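Local coordinates for Slr1438 protein (Synechocystis sp., PDB 3K25) that is of unknown function but probably binds a carbohydrate and may act as an isomerase of the aldose 1-epimerase type, at residues 241-246 / 252-257. Sequence-based numbering, arbitrary orientation.
Sequences VLWTVA and CLEPWS
Val241 sets one methyl, CG2, over the centre of the Trp256 six-membered ring, 3.4 Å from its centroid and only 11° off the ring normal, a face-on CH-pi contact. The other methyl, Val241 CG1, lies anti to the backbone N (chi1 171°) and meets the Glu254 carboxylate, 3.7 Å from Glu254 CD, so the valine is shared between the indole and the acid. The two partners are themselves joined: Trp256 NE1 donates to Glu254 OE2 over 3.0 Å in a bent bond (139° at the hydrogen), reaching the oxygen on its anti side and somewhat out of the carboxylate plane. This bond helps fix the carboxylate, whose other oxygen, OE1, packs against Trp243 CB. Cys252 continues the same face, its CB 3.6 Å from Trp243 CB, while SG approaches the five-membered ring of that tryptophan obliquely. On the reverse face Leu242 CD1 and Leu253 CD1 meet more loosely, at 4.2 Å.

The backbones hold these groups in antiparallel register. Val241 and Glu254 form a hydrogen-bonded pair, with Glu254 N to Val241 O at 2.7 Å, and Trp243 and Cys252 form another; Leu242 and Leu253 lie between them as a non-hydrogen-bonded pair. Further out, strand 205-210 flanks 239-245 and strand 157-168 flanks 250-256, from which His164 touches Trp243, Cys252 and Glu254. The arrangement is a beta hairpin whose paired strands make a largely buried contact within an antiparallel sheet, part of the beta-rich fold of the galactose mutarotase-like aldose 1-epimerases.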
ATOM      1  N   VAL A 241      -2.481   4.304  -8.969  1.00 26.29           N
ATOM      2  CA  VAL A 241      -1.674   3.360  -9.732  1.00 30.82           C
ATOM      3  C   VAL A 241      -2.389   2.017  -9.913  1.00 33.52           C
ATOM      4  O   VAL A 241      -3.080   1.540  -9.008  1.00 32.53           O
ATOM      5  CB  VAL A 241      -0.302   3.119  -9.036  1.00 28.57           C
ATOM      6  CG1 VAL A 241       0.439   1.964  -9.710  1.00 33.28           C
ATOM      7  CG2 VAL A 241       0.546   4.393  -9.087  1.00 28.13           C
ATOM      8  N   LEU A 242      -2.228   1.414 -11.090  1.00 25.34           N
ATOM      9  CA  LEU A 242      -2.849   0.122 -11.362  1.00 30.25           C
ATOM     10  C   LEU A 242      -1.795  -0.876 -11.841  1.00 33.67           C
ATOM     11  O   LEU A 242      -1.169  -0.671 -12.869  1.00 35.74           O
ATOM     12  CB  LEU A 242      -3.955   0.285 -12.395  1.00 33.54           C
ATOM     13  CG  LEU A 242      -4.799  -0.975 -12.547  1.00 39.49           C
ATOM     14  CD1 LEU A 242      -6.254  -0.595 -12.779  1.00 41.46           C
ATOM     15  CD2 LEU A 242      -4.235  -1.825 -13.681  1.00 45.73           C
ATOM     16  N   TRP A 243      -1.607  -1.951 -11.076  1.00 38.93           N
ATOM     17  CA  TRP A 243      -0.608  -2.992 -11.351  1.00 44.50           C
ATOM     18  C   TRP A 243      -1.291  -4.344 -11.550  1.00 48.79           C
ATOM     19  O   TRP A 243      -2.208  -4.706 -10.812  1.00 46.68           O
ATOM     20  CB  TRP A 243       0.356  -3.057 -10.158  1.00 43.41           C
ATOM     21  CG  TRP A 243       1.428  -4.159 -10.117  1.00 49.49           C
ATOM     22  CD1 TRP A 243       1.861  -4.841  -8.992  1.00 47.61           C
ATOM     23  CD2 TRP A 243       2.282  -4.584 -11.181  1.00 54.53           C
ATOM     24  NE1 TRP A 243       2.930  -5.646  -9.297  1.00 48.79           N
ATOM     25  CE2 TRP A 243       3.211  -5.510 -10.632  1.00 55.62           C
ATOM     26  CE3 TRP A 243       2.364  -4.273 -12.540  1.00 60.56           C
ATOM     27  CZ2 TRP A 243       4.201  -6.118 -11.397  1.00 60.43           C
ATOM     28  CZ3 TRP A 243       3.352  -4.879 -13.300  1.00 66.89           C
ATOM     29  CH2 TRP A 243       4.258  -5.792 -12.724  1.00 65.71           C
ATOM     30  N   THR A 244      -0.844  -5.090 -12.550  1.00 50.81           N
ATOM     31  CA  THR A 244      -1.410  -6.405 -12.823  1.00 56.89           C
ATOM     32  C   THR A 244      -0.596  -7.116 -13.893  1.00 62.46           C
ATOM     33  O   THR A 244      -0.071  -6.480 -14.806  1.00 62.74           O
ATOM     34  CB  THR A 244      -2.885  -6.301 -13.278  1.00 59.81           C
ATOM     35  OG1 THR A 244      -3.371  -7.603 -13.627  1.00 66.55           O
ATOM     36  CG2 THR A 244      -3.017  -5.378 -14.473  1.00 64.59           C
ATOM     37  N   VAL A 245      -0.472  -8.432 -13.768  1.00 47.50           N
ATOM     38  CA  VAL A 245       0.289  -9.210 -14.740  1.00 55.70           C
ATOM     39  C   VAL A 245      -0.403 -10.516 -15.108  1.00 63.78           C
ATOM     40  O   VAL A 245      -1.131 -11.111 -14.301  1.00 62.81           O
ATOM     41  CB  VAL A 245       1.713  -9.555 -14.221  1.00 52.59           C
ATOM     42  CG1 VAL A 245       2.432  -8.291 -13.780  1.00 47.21           C
ATOM     43  CG2 VAL A 245       1.627 -10.558 -13.087  1.00 50.33           C
ATOM     44  N   ALA A 246      -0.167 -10.954 -16.342  1.00 64.02           N
ATOM     45  CA  ALA A 246      -0.741 -12.193 -16.841  1.00 70.72           C
ATOM     46  C   ALA A 246      -0.355 -13.337 -15.902  1.00 70.38           C
ATOM     47  O   ALA A 246       0.813 -13.471 -15.527  1.00 68.84           O
ATOM     48  CB  ALA A 246      -0.224 -12.469 -18.255  1.00 77.05           C
ATOM     49  N   CYS A 252      -3.968  -4.478  -8.563  1.00 36.81           N
ATOM     50  CA  CYS A 252      -3.620  -3.414  -7.632  1.00 31.43           C
ATOM     51  C   CYS A 252      -4.235  -2.072  -8.050  1.00 31.49           C
ATOM     52  O   CYS A 252      -4.035  -1.601  -9.162  1.00 34.19           O
ATOM     53  CB  CYS A 252      -2.089  -3.271  -7.536  1.00 30.11           C
ATOM     54  SG  CYS A 252      -1.152  -4.762  -7.005  1.00 30.39           S
ATOM     55  N   LEU A 253      -5.009  -1.481  -7.155  1.00 38.62           N
ATOM     56  CA  LEU A 253      -5.625  -0.182  -7.384  1.00 37.70           C
ATOM     57  C   LEU A 253      -5.017   0.577  -6.213  1.00 32.42           C
ATOM     58  O   LEU A 253      -5.565   0.579  -5.115  1.00 31.26           O
ATOM     59  CB  LEU A 253      -7.143  -0.283  -7.243  1.00 40.04           C
ATOM     60  CG  LEU A 253      -7.926   0.906  -7.794  1.00 43.22           C
ATOM     61  CD1 LEU A 253      -7.500   1.149  -9.223  1.00 44.95           C
ATOM     62  CD2 LEU A 253      -9.422   0.632  -7.728  1.00 47.50           C
ATOM     63  N   GLU A 254      -3.876   1.212  -6.457  1.00 34.05           N
ATOM     64  CA  GLU A 254      -3.129   1.879  -5.401  1.00 28.85           C
ATOM     65  C   GLU A 254      -3.121   3.406  -5.269  1.00 28.75           C
ATOM     66  O   GLU A 254      -2.834   4.137  -6.224  1.00 30.60           O
ATOM     67  CB  GLU A 254      -1.670   1.397  -5.464  1.00 24.00           C
ATOM     68  CG  GLU A 254      -1.458   0.157  -6.316  1.00 24.38           C
ATOM     69  CD  GLU A 254      -0.005  -0.050  -6.696  1.00 27.19           C
ATOM     70  OE1 GLU A 254       0.289  -0.963  -7.507  1.00 31.84           O
ATOM     71  OE2 GLU A 254       0.848   0.700  -6.181  1.00 22.67           O
ATOM     72  N   PRO A 255      -3.420   3.903  -4.060  1.00 36.39           N
ATOM     73  CA  PRO A 255      -3.436   5.339  -3.781  1.00 34.36           C
ATOM     74  C   PRO A 255      -2.028   5.812  -3.381  1.00 32.67           C
ATOM     75  O   PRO A 255      -1.446   5.294  -2.431  1.00 33.29           O
ATOM     76  CB  PRO A 255      -4.442   5.450  -2.637  1.00 34.35           C
ATOM     77  CG  PRO A 255      -4.216   4.180  -1.888  1.00 32.33           C
ATOM     78  CD  PRO A 255      -4.100   3.153  -2.987  1.00 34.79           C
ATOM     79  N   TRP A 256      -1.493   6.781  -4.120  1.00 28.75           N
ATOM     80  CA  TRP A 256      -0.158   7.347  -3.873  1.00 27.60           C
ATOM     81  C   TRP A 256      -0.290   8.836  -3.614  1.00 27.90           C
ATOM     82  O   TRP A 256      -1.073   9.516  -4.286  1.00 31.43           O
ATOM     83  CB  TRP A 256       0.741   7.178  -5.099  1.00 28.32           C
ATOM     84  CG  TRP A 256       1.216   5.792  -5.365  1.00 27.97           C
ATOM     85  CD1 TRP A 256       0.719   4.625  -4.843  1.00 28.47           C
ATOM     86  CD2 TRP A 256       2.260   5.416  -6.266  1.00 29.01           C
ATOM     87  NE1 TRP A 256       1.393   3.551  -5.368  1.00 28.80           N
ATOM     88  CE2 TRP A 256       2.344   4.008  -6.245  1.00 29.60           C
ATOM     89  CE3 TRP A 256       3.135   6.134  -7.092  1.00 32.58           C
ATOM     90  CZ2 TRP A 256       3.267   3.303  -7.017  1.00 30.84           C
ATOM     91  CZ3 TRP A 256       4.053   5.432  -7.860  1.00 33.84           C
ATOM     92  CH2 TRP A 256       4.110   4.032  -7.817  1.00 34.78           C
ATOM     93  N   SER A 257       0.478   9.362  -2.668  1.00 24.50           N
ATOM     94  CA  SER A 257       0.377  10.792  -2.390  1.00 24.47           C
ATOM     95  C   SER A 257       1.002  11.547  -3.562  1.00 26.58           C
ATOM     96  O   SER A 257       0.646  12.698  -3.861  1.00 29.59           O
ATOM     97  CB  SER A 257       1.077  11.151  -1.065  1.00 21.48           C
ATOM     98  OG  SER A 257       2.466  10.873  -1.105  1.00 21.29           O
TER